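Local coordinates for shikimate dehydrogenase-like protein HI_0607 (Haemophilus influenzae, PDB 1NPY) that catalyses the NADP(+)-dependent oxidation of shikimate to 3-dehydroshikimate in vitro, but far less actively than classical shikimate dehydrogenases, so its biological substrate may be another, at residues 2-16 and 34-48. Numbering follows the deposited sequence.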
loop_
_atom_site.group_PDB
_atom_site.type_symbol
_atom_site.label_atom_id
_atom_site.label_comp_id
_atom_site.label_asym_id
_atom_site.label_seq_id
_atom_site.Cartn_x
_atom_site.Cartn_y
_atom_site.Cartn_z
ATOM N N ILE A 2 -11.096 -20.716 19.999
ATOM C CA ILE A 2 -10.716 -21.432 18.779
ATOM C C ILE A 2 -11.334 -22.826 18.754
ATOM O O ILE A 2 -11.448 -23.494 19.784
ATOM C CB ILE A 2 -9.182 -21.518 18.636
ATOM C CG1 ILE A 2 -8.544 -20.125 18.666
ATOM C CG2 ILE A 2 -8.798 -22.266 17.374
ATOM C CD1 ILE A 2 -7.054 -20.168 18.944
ATOM N N ASN A 3 -11.803 -23.243 17.584
ATOM C CA ASN A 3 -12.243 -24.612 17.370
ATOM C C ASN A 3 -11.656 -25.142 16.076
ATOM O O ASN A 3 -10.957 -24.451 15.337
ATOM C CB ASN A 3 -13.763 -24.753 17.357
ATOM C CG ASN A 3 -14.447 -23.879 16.326
ATOM O OD1 ASN A 3 -14.167 -23.928 15.130
ATOM N ND2 ASN A 3 -15.401 -23.076 16.820
ATOM N N LYS A 4 -11.924 -26.416 15.812
ATOM C CA LYS A 4 -11.370 -27.033 14.614
ATOM C C LYS A 4 -11.790 -26.364 13.307
ATOM O O LYS A 4 -11.120 -26.521 12.283
ATOM C CB LYS A 4 -11.755 -28.513 14.584
ATOM C CG LYS A 4 -13.205 -28.780 14.252
ATOM C CD LYS A 4 -13.596 -30.231 14.567
ATOM C CE LYS A 4 -15.063 -30.479 14.231
ATOM N NZ LYS A 4 -15.442 -30.191 12.817
ATOM N N ASP A 5 -12.905 -25.640 13.318
ATOM C CA ASP A 5 -13.428 -25.035 12.098
ATOM C C ASP A 5 -12.977 -23.590 11.930
ATOM O O ASP A 5 -13.283 -22.970 10.913
ATOM C CB ASP A 5 -14.959 -25.081 12.053
ATOM C CG ASP A 5 -15.500 -26.493 11.936
ATOM O OD1 ASP A 5 -14.990 -27.286 11.105
ATOM O OD2 ASP A 5 -16.472 -26.812 12.653
ATOM N N THR A 6 -12.246 -23.075 12.915
ATOM C CA THR A 6 -11.742 -21.706 12.836
ATOM C C THR A 6 -10.790 -21.625 11.650
ATOM O O THR A 6 -9.917 -22.483 11.473
ATOM C CB THR A 6 -10.947 -21.377 14.107
ATOM O OG1 THR A 6 -11.796 -21.471 15.252
ATOM C CG2 THR A 6 -10.419 -19.947 14.120
ATOM N N GLN A 7 -10.961 -20.590 10.836
ATOM C CA GLN A 7 -10.070 -20.393 9.703
ATOM C C GLN A 7 -8.861 -19.557 10.122
ATOM O O GLN A 7 -9.026 -18.571 10.825
ATOM C CB GLN A 7 -10.822 -19.763 8.541
ATOM C CG GLN A 7 -11.895 -20.752 8.054
ATOM C CD GLN A 7 -13.315 -20.203 7.971
ATOM O OE1 GLN A 7 -13.741 -19.791 6.887
ATOM N NE2 GLN A 7 -14.070 -20.254 9.082
ATOM N N LEU A 8 -7.670 -19.940 9.673
ATOM C CA LEU A 8 -6.466 -19.141 9.925
ATOM C C LEU A 8 -6.147 -18.257 8.726
ATOM O O LEU A 8 -6.087 -18.719 7.577
ATOM C CB LEU A 8 -5.275 -20.041 10.223
ATOM C CG LEU A 8 -3.922 -19.357 10.406
ATOM C CD1 LEU A 8 -3.887 -18.402 11.575
ATOM C CD2 LEU A 8 -2.848 -20.429 10.543
ATOM N N CYS A 9 -5.976 -16.967 8.989
ATOM C CA CYS A 9 -5.408 -16.055 8.024
ATOM C C CYS A 9 -4.091 -15.575 8.635
ATOM O O CYS A 9 -3.888 -15.684 9.860
ATOM C CB CYS A 9 -6.305 -14.866 7.701
ATOM S SG CYS A 9 -7.755 -15.385 6.760
ATOM N N MET A 10 -3.207 -15.132 7.761
ATOM C CA MET A 10 -1.827 -14.928 8.201
ATOM C C MET A 10 -1.043 -13.956 7.338
ATOM O O MET A 10 -1.550 -13.424 6.343
ATOM C CB MET A 10 -1.127 -16.287 8.186
ATOM C CG MET A 10 -0.947 -16.955 6.831
ATOM S SD MET A 10 -0.005 -18.473 6.947
ATOM C CE MET A 10 1.631 -17.784 6.837
ATOM N N SER A 11 0.199 -13.699 7.749
ATOM C CA SER A 11 1.105 -12.936 6.901
ATOM C C SER A 11 2.488 -13.618 6.929
ATOM O O SER A 11 2.802 -14.369 7.854
ATOM C CB SER A 11 1.246 -11.496 7.365
ATOM O OG SER A 11 1.864 -11.374 8.630
ATOM N N LEU A 12 3.265 -13.337 5.893
ATOM C CA LEU A 12 4.649 -13.791 5.790
ATOM C C LEU A 12 5.518 -12.587 5.477
ATOM O O LEU A 12 5.270 -11.896 4.499
ATOM C CB LEU A 12 4.813 -14.820 4.668
ATOM C CG LEU A 12 4.340 -16.238 4.928
ATOM C CD1 LEU A 12 4.321 -16.977 3.611
ATOM C CD2 LEU A 12 5.223 -16.994 5.939
ATOM N N SER A 13 6.562 -12.358 6.275
ATOM C CA SER A 13 7.479 -11.243 6.066
ATOM C C SER A 13 8.818 -11.619 6.680
ATOM O O SER A 13 8.879 -12.433 7.600
ATOM C CB SER A 13 7.113 -9.966 6.827
ATOM O OG SER A 13 5.778 -9.930 7.255
ATOM N N GLY A 14 9.863 -10.933 6.232
ATOM C CA GLY A 14 11.186 -11.140 6.794
ATOM C C GLY A 14 11.279 -10.540 8.184
ATOM O O GLY A 14 12.047 -11.040 9.031
ATOM N N ARG A 15 10.475 -9.504 8.430
ATOM C CA ARG A 15 10.433 -8.817 9.718
ATOM C C ARG A 15 8.979 -8.551 10.094
ATOM O O ARG A 15 8.433 -7.482 9.804
ATOM C CB ARG A 15 11.228 -7.500 9.687
ATOM C CG ARG A 15 12.745 -7.701 9.634
ATOM C CD ARG A 15 13.334 -8.718 10.617
ATOM N NE ARG A 15 13.422 -8.238 11.993
ATOM C CZ ARG A 15 14.264 -7.304 12.419
ATOM N NH1 ARG A 15 15.098 -6.696 11.581
ATOM N NH2 ARG A 15 14.252 -6.959 13.701
ATOM N N PRO A 16 8.341 -9.552 10.691
ATOM C CA PRO A 16 6.932 -9.399 11.061
ATOM C C PRO A 16 6.638 -8.220 11.986
ATOM O O PRO A 16 7.416 -7.848 12.884
ATOM C CB PRO A 16 6.601 -10.720 11.760
ATOM C CG PRO A 16 7.619 -11.722 11.282
ATOM C CD PRO A 16 8.851 -10.889 11.036
ATOM N N ASN A 34 -15.488 -16.704 12.752
ATOM C CA ASN A 34 -14.673 -17.783 13.299
ATOM C C ASN A 34 -13.357 -17.933 12.547
ATOM O O ASN A 34 -13.158 -18.865 11.752
ATOM C CB ASN A 34 -15.439 -19.109 13.231
ATOM C CG ASN A 34 -14.755 -20.204 14.033
ATOM O OD1 ASN A 34 -13.943 -19.919 14.917
ATOM N ND2 ASN A 34 -15.111 -21.457 13.757
ATOM N N PHE A 35 -12.508 -16.943 12.800
ATOM C CA PHE A 35 -11.236 -16.707 12.120
ATOM C C PHE A 35 -10.258 -16.264 13.208
ATOM O O PHE A 35 -10.659 -15.631 14.195
ATOM C CB PHE A 35 -11.326 -15.551 11.130
ATOM C CG PHE A 35 -11.808 -15.896 9.739
ATOM C CD1 PHE A 35 -13.121 -16.280 9.498
ATOM C CD2 PHE A 35 -10.963 -15.739 8.649
ATOM C CE1 PHE A 35 -13.559 -16.558 8.221
ATOM C CE2 PHE A 35 -11.384 -16.000 7.379
ATOM C CZ PHE A 35 -12.686 -16.429 7.160
ATOM N N ILE A 36 -8.981 -16.583 13.004
ATOM C CA ILE A 36 -7.843 -16.014 13.727
ATOM C C ILE A 36 -6.755 -15.599 12.752
ATOM O O ILE A 36 -6.666 -16.109 11.625
ATOM C CB ILE A 36 -7.245 -16.990 14.746
ATOM C CG1 ILE A 36 -6.844 -18.307 14.082
ATOM C CG2 ILE A 36 -8.196 -17.182 15.895
ATOM C CD1 ILE A 36 -5.925 -19.209 14.920
ATOM N N TYR A 37 -5.949 -14.618 13.152
ATOM C CA TYR A 37 -4.874 -14.116 12.320
ATOM C C TYR A 37 -3.549 -14.197 13.091
ATOM O O TYR A 37 -3.517 -13.900 14.288
ATOM C CB TYR A 37 -5.094 -12.640 11.992
ATOM C CG TYR A 37 -4.258 -12.083 10.853
ATOM C CD1 TYR A 37 -4.797 -11.964 9.570
ATOM C CD2 TYR A 37 -2.940 -11.658 11.033
ATOM C CE1 TYR A 37 -4.082 -11.436 8.519
ATOM C CE2 TYR A 37 -2.221 -11.099 9.987
ATOM C CZ TYR A 37 -2.804 -10.965 8.733
ATOM O OH TYR A 37 -2.153 -10.408 7.660
ATOM N N LYS A 38 -2.489 -14.618 12.415
ATOM C CA LYS A 38 -1.148 -14.505 12.996
ATOM C C LYS A 38 -0.086 -14.219 11.949
ATOM O O LYS A 38 -0.134 -14.745 10.836
ATOM C CB LYS A 38 -0.780 -15.790 13.738
ATOM C CG LYS A 38 0.360 -15.584 14.721
ATOM C CD LYS A 38 0.801 -16.892 15.355
ATOM C CE LYS A 38 2.070 -17.416 14.702
ATOM N NZ LYS A 38 3.274 -16.563 14.983
ATOM N N ALA A 39 0.882 -13.371 12.297
ATOM C CA ALA A 39 2.069 -13.171 11.484
ATOM C C ALA A 39 3.078 -14.301 11.673
ATOM O O ALA A 39 3.349 -14.775 12.784
ATOM C CB ALA A 39 2.709 -11.834 11.842
ATOM N N PHE A 40 3.675 -14.676 10.549
ATOM C CA PHE A 40 4.709 -15.700 10.504
ATOM C C PHE A 40 5.911 -15.178 9.736
ATOM O O PHE A 40 5.864 -14.147 9.065
ATOM C CB PHE A 40 4.201 -16.968 9.815
ATOM C CG PHE A 40 3.128 -17.736 10.543
ATOM C CD1 PHE A 40 3.410 -18.928 11.188
ATOM C CD2 PHE A 40 1.802 -17.357 10.457
ATOM C CE1 PHE A 40 2.415 -19.670 11.795
ATOM C CE2 PHE A 40 0.803 -18.104 11.054
ATOM C CZ PHE A 40 1.103 -19.275 11.724
ATOM N N THR A 41 7.037 -15.870 9.838
ATOM C CA THR A 41 8.181 -15.639 8.974
ATOM C C THR A 41 8.639 -16.987 8.436
ATOM O O THR A 41 8.131 -18.045 8.807
ATOM C CB THR A 41 9.322 -14.917 9.695
ATOM O OG1 THR A 41 10.325 -14.483 8.754
ATOM C CG2 THR A 41 9.976 -15.882 10.686
ATOM N N THR A 42 9.563 -16.921 7.489
ATOM C CA THR A 42 10.107 -18.109 6.852
ATOM C C THR A 42 11.406 -17.753 6.166
ATOM O O THR A 42 11.680 -16.575 5.897
ATOM C CB THR A 42 9.108 -18.673 5.797
ATOM O OG1 THR A 42 9.565 -19.908 5.233
ATOM C CG2 THR A 42 8.967 -17.738 4.601
ATOM N N GLN A 43 12.217 -18.790 5.987
ATOM C CA GLN A 43 13.396 -18.709 5.128
ATOM C C GLN A 43 13.253 -19.607 3.910
ATOM O O GLN A 43 14.210 -19.807 3.153
ATOM C CB GLN A 43 14.661 -19.058 5.915
ATOM C CG GLN A 43 14.942 -18.165 7.113
ATOM C CD GLN A 43 16.294 -18.495 7.683
ATOM O OE1 GLN A 43 16.412 -19.397 8.514
ATOM N NE2 GLN A 43 17.328 -17.836 7.175
ATOM N N ASP A 44 12.041 -20.087 3.646
ATOM C CA ASP A 44 11.773 -20.946 2.500
ATOM C C ASP A 44 10.394 -20.662 1.917
ATOM O O ASP A 44 9.446 -21.411 2.203
ATOM C CB ASP A 44 11.822 -22.391 2.987
ATOM C CG ASP A 44 11.671 -23.431 1.901
ATOM O OD1 ASP A 44 11.392 -23.159 0.706
ATOM O OD2 ASP A 44 11.820 -24.630 2.208
ATOM N N ILE A 45 10.303 -19.606 1.111
ATOM C CA ILE A 45 9.033 -19.141 0.549
ATOM C C ILE A 45 8.323 -20.266 -0.197
ATOM O O ILE A 45 7.083 -20.373 -0.111
ATOM C CB ILE A 45 9.222 -17.847 -0.299
ATOM C CG1 ILE A 45 7.898 -17.139 -0.620
ATOM C CG2 ILE A 45 9.928 -18.167 -1.590
ATOM C CD1 ILE A 45 7.042 -16.862 0.605
ATOM N N GLU A 46 9.071 -21.086 -0.940
ATOM C CA GLU A 46 8.456 -22.196 -1.660
ATOM C C GLU A 46 7.591 -23.083 -0.773
ATOM O O GLU A 46 6.415 -23.344 -1.053
ATOM C CB GLU A 46 9.495 -23.073 -2.368
ATOM C CG GLU A 46 8.941 -24.318 -3.009
ATOM C CD GLU A 46 9.999 -25.161 -3.709
ATOM O OE1 GLU A 46 11.209 -24.859 -3.703
ATOM O OE2 GLU A 46 9.578 -26.172 -4.271
ATOM N N HIS A 47 8.173 -23.573 0.311
ATOM C CA HIS A 47 7.435 -24.502 1.169
ATOM C C HIS A 47 6.473 -23.789 2.110
ATOM O O HIS A 47 5.495 -24.390 2.549
ATOM C CB HIS A 47 8.375 -25.473 1.890
ATOM C CG HIS A 47 9.128 -26.359 0.953
ATOM N ND1 HIS A 47 8.514 -27.331 0.195
ATOM C CD2 HIS A 47 10.425 -26.351 0.571
ATOM C CE1 HIS A 47 9.406 -27.894 -0.602
ATOM N NE2 HIS A 47 10.584 -27.359 -0.350
ATOM N N ALA A 48 6.695 -22.504 2.355
ATOM C CA ALA A 48 5.706 -21.703 3.071
ATOM C C ALA A 48 4.413 -21.590 2.270
ATOM O O ALA A 48 3.337 -21.861 2.816
ATOM C CB ALA A 48 6.269 -20.347 3.377
HETATM O O HOH W 1 4.572 -11.628 8.874
#
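Asn34 spends both ends of its amide on the turn formed by Asn3 to Thr6: ND2 donates almost straight to Asn3 OD1 (3.0 Å, 170°), and OD1 accepts from Thr6 OG1 at 2.7 Å. With CG anti to the backbone N (chi1 -169°), Asn34 reaches across to that turn. Asn3 OD1 also takes Asp5 N in an Asx turn. Beyond this clasp, strands 7-12 and 35-40 run parallel, bonded alternately from Gln7 N–Asn34 O to Phe40 N–Ser11 O (2.8 Å). On one face, Gln7 CB sits 3.9 Å above the centre of the Phe35 ring while Cys9 SG lies at its edge; Tyr37 spreads over the Cys9–Met10 backbone and stacks on His24. On the other, Met10 CE comes obliquely to Phe40 CD2 (3.6 Å), and Leu12 CD1 meets Ala48 CB. Where the strands end, Thr41 OG1 donates to Ser13 O, and one water joins Ser11 OG, Ser13 OG and Phe40 O. Joined by helix 19-31 in a right-handed beta-alpha-beta crossover, the strands form one edge of the substrate-binding domain's mixed sheet, 35-40 outermost. The backbone ladder sets the register; bonds at its two ends are consistent with pinning the strands there, the water-bridged end bringing the Ser13 side chain to about 8 Å from that of Lys67, the inferred proton donor/acceptor.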